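Local coordinates for immunity 23 family protein (Burkholderia dolosa AU0158, PDB 5FFP) that is a CdiI immunity protein that probably protects the bacterium from its cognate contact-dependent growth inhibition toxin by binding it, at residues P6-I11 with R141-S146; H56-T61 with V147-L152. All coordinates share one frame; numbering follows the deposited sequence.

Contact 1: P6-I11 with R141-S146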
loop_
_atom_site.group_PDB
_atom_site.type_symbol
_atom_site.label_atom_id
_atom_site.label_comp_id
_atom_site.label_asym_id
_atom_site.label_seq_id
_atom_site.Cartn_x
_atom_site.Cartn_y
_atom_site.Cartn_z
ATOM N N PRO A 6 9.982 -18.379 25.254
ATOM C CA PRO A 6 9.630 -19.058 24.030
ATOM C C PRO A 6 8.252 -19.702 24.029
ATOM O O PRO A 6 7.732 -19.949 22.959
ATOM C CB PRO A 6 10.689 -20.134 23.906
ATOM C CG PRO A 6 11.864 -19.523 24.566
ATOM C CD PRO A 6 11.327 -18.721 25.703
ATOM N N HIS A 7 7.677 -20.006 25.189
ATOM C CA HIS A 7 6.362 -20.647 25.201
ATOM C C HIS A 7 5.249 -19.676 24.885
ATOM O O HIS A 7 4.150 -20.099 24.558
ATOM C CB HIS A 7 6.074 -21.359 26.547
ATOM C CG HIS A 7 6.837 -22.642 26.734
ATOM N ND1 HIS A 7 7.004 -23.242 27.965
ATOM C CD2 HIS A 7 7.523 -23.412 25.853
ATOM C CE1 HIS A 7 7.732 -24.343 27.828
ATOM N NE2 HIS A 7 8.059 -24.468 26.558
ATOM N N THR A 8 5.501 -18.380 25.018
ATOM C CA THR A 8 4.511 -17.363 24.662
ATOM C C THR A 8 5.073 -16.519 23.484
ATOM O O THR A 8 4.752 -16.774 22.312
ATOM C CB THR A 8 4.234 -16.478 25.864
ATOM O OG1 THR A 8 5.482 -16.137 26.456
ATOM C CG2 THR A 8 3.362 -17.207 26.926
ATOM N N PHE A 9 5.969 -15.583 23.796
ATOM C CA PHE A 9 6.695 -14.857 22.758
ATOM C C PHE A 9 8.120 -14.516 23.175
ATOM O O PHE A 9 8.363 -14.002 24.272
ATOM C CB PHE A 9 5.946 -13.566 22.371
ATOM C CG PHE A 9 6.681 -12.737 21.378
ATOM C CD1 PHE A 9 6.933 -13.230 20.100
ATOM C CD2 PHE A 9 7.201 -11.500 21.725
ATOM C CE1 PHE A 9 7.657 -12.489 19.190
ATOM C CE2 PHE A 9 7.915 -10.747 20.804
ATOM C CZ PHE A 9 8.133 -11.240 19.543
ATOM N N ALA A 10 9.064 -14.791 22.286
ATOM C CA ALA A 10 10.437 -14.392 22.520
ATOM C C ALA A 10 11.105 -14.073 21.206
ATOM O O ALA A 10 10.659 -14.536 20.150
ATOM C CB ALA A 10 11.188 -15.500 23.219
ATOM N N ILE A 11 12.198 -13.306 21.301
ATOM C CA ILE A 11 13.077 -13.038 20.176
ATOM C C ILE A 11 14.410 -13.588 20.520
ATOM O O ILE A 11 14.947 -13.295 21.599
ATOM C CB ILE A 11 13.227 -11.525 19.920
ATOM C CG1 ILE A 11 11.829 -10.911 19.719
ATOM C CG2 ILE A 11 14.053 -11.269 18.654
ATOM C CD1 ILE A 11 11.841 -9.430 19.527
ATOM N N ARG A 141 -1.599 -8.405 26.788
ATOM C CA ARG A 141 -1.436 -7.135 26.091
ATOM C C ARG A 141 -0.230 -6.395 26.635
ATOM O O ARG A 141 -0.020 -6.343 27.834
ATOM C CB ARG A 141 -2.678 -6.261 26.252
ATOM C CG ARG A 141 -2.600 -4.955 25.457
ATOM C CD ARG A 141 -3.927 -4.224 25.374
ATOM N NE ARG A 141 -4.222 -3.539 26.638
ATOM C CZ ARG A 141 -3.647 -2.413 27.077
ATOM N NH1 ARG A 141 -4.012 -1.915 28.256
ATOM N NH2 ARG A 141 -2.714 -1.782 26.354
ATOM N N GLY A 142 0.569 -5.840 25.730
ATOM C CA GLY A 142 1.839 -5.209 26.074
ATOM C C GLY A 142 3.037 -6.168 26.051
ATOM O O GLY A 142 4.184 -5.711 26.108
ATOM N N GLU A 143 2.788 -7.481 25.983
ATOM C CA GLU A 143 3.857 -8.484 26.143
ATOM C C GLU A 143 4.838 -8.366 24.974
ATOM O O GLU A 143 6.036 -8.205 25.183
ATOM C CB GLU A 143 3.269 -9.903 26.254
ATOM C CG GLU A 143 4.258 -11.001 26.659
ATOM C CD GLU A 143 3.630 -12.396 26.759
ATOM O OE1 GLU A 143 2.413 -12.511 27.038
ATOM O OE2 GLU A 143 4.349 -13.405 26.590
ATOM N N PHE A 144 4.312 -8.369 23.750
ATOM C CA PHE A 144 5.130 -8.168 22.558
ATOM C C PHE A 144 5.999 -6.906 22.637
ATOM O O PHE A 144 7.206 -6.948 22.499
ATOM C CB PHE A 144 4.262 -8.127 21.292
ATOM C CG PHE A 144 5.051 -7.844 20.046
ATOM C CD1 PHE A 144 5.304 -6.543 19.668
ATOM C CD2 PHE A 144 5.567 -8.874 19.283
ATOM C CE1 PHE A 144 6.042 -6.267 18.544
ATOM C CE2 PHE A 144 6.299 -8.603 18.150
ATOM C CZ PHE A 144 6.539 -7.302 17.781
ATOM N N GLN A 145 5.385 -5.768 22.838
ATOM C CA GLN A 145 6.163 -4.544 22.927
ATOM C C GLN A 145 7.285 -4.655 23.970
ATOM O O GLN A 145 8.418 -4.276 23.705
ATOM C CB GLN A 145 5.254 -3.357 23.259
ATOM C CG GLN A 145 4.340 -2.968 22.111
ATOM C CD GLN A 145 2.984 -3.681 22.141
ATOM O OE1 GLN A 145 2.855 -4.808 22.648
ATOM N NE2 GLN A 145 1.974 -3.039 21.573
ATOM N N SER A 146 6.949 -5.157 25.164
ATOM C CA SER A 146 7.901 -5.201 26.278
ATOM C C SER A 146 9.126 -6.089 25.966
ATOM O O SER A 146 10.246 -5.764 26.345
ATOM C CB SER A 146 7.202 -5.661 27.557
ATOM O OG SER A 146 7.209 -7.078 27.665
#
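Phe9 and Phe144 bring their rings together between the start of strand 9-15 and the first turn of helix 143-154. Over one face of the Phe9 ring lies CD2 of Phe144, which approaches Phe9 CE2 to 3.4 Å. Phe9 CZ is almost as near, 3.5 Å from Phe144 CE2. The planes are inclined by 28° and the ring centroids are 5.0 Å apart. The rings are displaced from each other, so they hardly overlap and meet mainly through CD2 and CE2 of Phe144. The Phe9 ring also makes an edge-to-face pair with Tyr31. Leu123 of strand 120-127 touches both phenylalanines, and Leu114 of strand 110-117 touches Phe144. The pair sits buried where the first turn of the helix, which starts after the N-cap residue Gly142, meets strands of both antiparallel sheets. The geometry of Thr8 and Phe9, both facing Asn5, fits a classic beta bulge as the strand begins.

A polar contact lies beside the rings. Thr8 OG1 is 3.0 Å from Glu143 OE2. The hydroxyl proton may go there or to the carbonyl oxygen of Asn5, so this bond is not settled. Glu143 reaches across with CG anti to its backbone N (chi1 -170°) and the chain extended beyond, which carries the carboxylate to the threonine. Its other oxygen, OE1, accepts a hydrogen bond from the backbone N of Val140, so both carboxylate oxygens have polar neighbours. One turn on, Ser146 OG donates to the carbonyl oxygen of Glu143 at 3.0 Å.

Contact 2: H56-T61 with V147-L152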
loop_
_atom_site.group_PDB
_atom_site.type_symbol
_atom_site.label_atom_id
_atom_site.label_comp_id
_atom_site.label_asym_id
_atom_site.label_seq_id
_atom_site.Cartn_x
_atom_site.Cartn_y
_atom_site.Cartn_z
ATOM N N HIS A 56 4.259 0.270 14.196
ATOM C CA HIS A 56 3.066 1.016 14.603
ATOM C C HIS A 56 2.642 0.658 16.033
ATOM O O HIS A 56 2.250 1.537 16.810
ATOM C CB HIS A 56 1.912 0.756 13.612
ATOM C CG HIS A 56 0.841 1.797 13.646
ATOM N ND1 HIS A 56 -0.396 1.576 14.215
ATOM C CD2 HIS A 56 0.816 3.067 13.164
ATOM C CE1 HIS A 56 -1.133 2.668 14.091
ATOM N NE2 HIS A 56 -0.425 3.584 13.451
ATOM N N CYS A 57 2.745 -0.623 16.386
ATOM C CA CYS A 57 2.321 -1.074 17.705
ATOM C C CYS A 57 3.171 -0.589 18.876
ATOM O O CYS A 57 2.799 -0.806 20.028
ATOM C CB CYS A 57 2.226 -2.600 17.735
ATOM S SG CYS A 57 3.800 -3.468 17.690
HETATM N N MSE A 58 4.293 0.069 18.621
HETATM C CA MSE A 58 5.148 0.498 19.717
HETATM C C MSE A 58 4.642 1.738 20.359
HETATM O O MSE A 58 5.018 2.037 21.496
HETATM C CB MSE A 58 6.581 0.757 19.269
HETATM C CG MSE A 58 7.207 -0.482 18.650
HETATM SE SE MSE A 58 7.313 -2.005 19.891
HETATM C CE MSE A 58 8.531 -1.286 21.285
ATOM N N ARG A 59 3.819 2.498 19.632
ATOM C CA ARG A 59 3.223 3.753 20.152
ATOM C C ARG A 59 1.696 3.889 19.953
ATOM O O ARG A 59 1.100 4.858 20.410
ATOM C CB ARG A 59 3.939 4.943 19.515
ATOM C CG ARG A 59 5.462 4.935 19.641
ATOM C CD ARG A 59 6.105 6.163 19.004
ATOM N NE ARG A 59 7.476 6.379 19.475
ATOM C CZ ARG A 59 7.893 7.344 20.310
ATOM N NH1 ARG A 59 9.183 7.417 20.642
ATOM N NH2 ARG A 59 7.038 8.237 20.824
ATOM N N ASN A 60 1.069 2.924 19.281
ATOM C CA ASN A 60 -0.374 2.946 19.058
ATOM C C ASN A 60 -0.976 1.603 19.365
ATOM O O ASN A 60 -0.308 0.570 19.242
ATOM C CB ASN A 60 -0.702 3.262 17.597
ATOM C CG ASN A 60 -0.108 4.574 17.144
ATOM O OD1 ASN A 60 -0.640 5.645 17.439
ATOM N ND2 ASN A 60 1.001 4.503 16.420
ATOM N N THR A 61 -2.264 1.631 19.710
ATOM C CA THR A 61 -3.037 0.415 19.936
ATOM C C THR A 61 -3.352 -0.236 18.604
ATOM O O THR A 61 -3.474 0.422 17.581
ATOM C CB THR A 61 -4.356 0.686 20.726
ATOM O OG1 THR A 61 -5.258 1.519 19.973
ATOM C CG2 THR A 61 -4.043 1.347 22.084
ATOM N N VAL A 147 8.904 -7.185 25.248
ATOM C CA VAL A 147 9.988 -8.043 24.755
ATOM C C VAL A 147 10.830 -7.306 23.708
ATOM O O VAL A 147 12.045 -7.293 23.773
ATOM C CB VAL A 147 9.407 -9.348 24.155
ATOM C CG1 VAL A 147 10.414 -10.078 23.263
ATOM C CG2 VAL A 147 8.933 -10.264 25.268
ATOM N N VAL A 148 10.177 -6.650 22.767
ATOM C CA VAL A 148 10.899 -5.823 21.796
ATOM C C VAL A 148 11.736 -4.763 22.478
ATOM O O VAL A 148 12.918 -4.583 22.178
ATOM C CB VAL A 148 9.949 -5.156 20.786
ATOM C CG1 VAL A 148 10.705 -4.194 19.893
ATOM C CG2 VAL A 148 9.262 -6.216 19.938
ATOM N N ARG A 149 11.123 -4.055 23.400
ATOM C CA ARG A 149 11.798 -2.981 24.110
ATOM C C ARG A 149 13.011 -3.516 24.883
ATOM O O ARG A 149 14.045 -2.846 24.986
ATOM C CB ARG A 149 10.810 -2.262 25.033
ATOM C CG ARG A 149 11.160 -0.799 25.281
ATOM C CD ARG A 149 10.045 -0.039 25.992
ATOM N NE ARG A 149 8.980 0.458 25.103
ATOM C CZ ARG A 149 7.744 -0.054 24.954
ATOM N NH1 ARG A 149 6.885 0.548 24.118
ATOM N NH2 ARG A 149 7.353 -1.159 25.621
ATOM N N ASP A 150 12.876 -4.737 25.402
ATOM C CA ASP A 150 13.958 -5.411 26.113
ATOM C C ASP A 150 15.104 -5.712 25.147
ATOM O O ASP A 150 16.274 -5.451 25.450
ATOM C CB ASP A 150 13.422 -6.709 26.740
ATOM C CG ASP A 150 14.371 -7.335 27.754
ATOM O OD1 ASP A 150 15.229 -6.625 28.347
ATOM O OD2 ASP A 150 14.229 -8.568 27.981
ATOM N N VAL A 151 14.779 -6.268 23.984
ATOM C CA VAL A 151 15.820 -6.522 22.985
ATOM C C VAL A 151 16.606 -5.250 22.627
ATOM O O VAL A 151 17.811 -5.283 22.482
ATOM C CB VAL A 151 15.245 -7.160 21.720
ATOM C CG1 VAL A 151 16.327 -7.281 20.667
ATOM C CG2 VAL A 151 14.719 -8.542 22.027
ATOM N N LEU A 152 15.917 -4.125 22.521
ATOM C CA LEU A 152 16.584 -2.851 22.192
ATOM C C LEU A 152 17.441 -2.328 23.327
ATOM O O LEU A 152 18.494 -1.747 23.091
ATOM C CB LEU A 152 15.561 -1.792 21.802
ATOM C CG LEU A 152 14.747 -2.170 20.568
ATOM C CD1 LEU A 152 13.544 -1.236 20.416
ATOM C CD2 LEU A 152 15.628 -2.175 19.333
#
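Selenomethionine Met58 reaches helix 143-154 with the end of its side chain. Its CE methyl lies 3.9 Å from Val148 CG1, and Met58 SE is 4.0 Å from the same methyl. Beside this apolar touch, CE also rests over one face of the Arg149 guanidinium. It stands 3.7 Å above the plane and is displaced from the centre of the group, with NH1 of Arg149 3.8 Å from Met58 CE. The two side chains run antiparallel, each reaching past the other. The backbone oxygen of Met58 lies in the guanidinium plane, at its edge. It is 3.5 Å from Arg149 NH1, a long polar approach, too loose to be called a hydrogen bond. The guanidinium thus meets a methyl over a face and a carbonyl oxygen at an edge.

This is a loop-on-helix contact. The loop between helices 45-52 and 65-69 sends one long side chain onto helix 143-154 near the protein surface. Val148 is buried and Arg149 is exposed, so the methyl spans the change from core to surface.

Torsions set the reach on both sides. Met58 bends at chi2 and chi3 (-61° and -63°), which curls SE and CE over toward the helix. Arg149 runs out extended and then turns at chi3 (-83°), which brings the guanidinium back toward the loop.

Further out, Gln145, about one turn back on the helix, packs against Met58 and hydrogen-bonds the carbonyl oxygen of Cys57, tying loop to helix. Residues 56-60 form a turn closed by a side-chain bond: Asn60 ND2 donates to His56 O at 3.2 Å, and the same nitrogen lies over the centre of the His56 ring. On the helix side, Val148 also packs against Leu52 and Ile11.

Overall arrangement
From the N terminus, the chain first meets contact 1 at residues 6-11, where strand 9-15 begins. It then runs through the rest of the four-stranded sheet and helix 45-52 to the loop 56-61 of contact 2. Both contacts close on helix 143-154, contact 1 on its first turn and contact 2 on the turns that follow. Their segments alternate along the sequence, so the two closed loops cross, spanning 129 and 85 residues. The contact centres lie about 10 Å apart, and the two contacts touch directly: Gln145 NE2 probably hydrogen-bonds Cys57 O, and Phe9 packs on Val147. One helix thus joins strand 9-15 to the loop after helix 45-52.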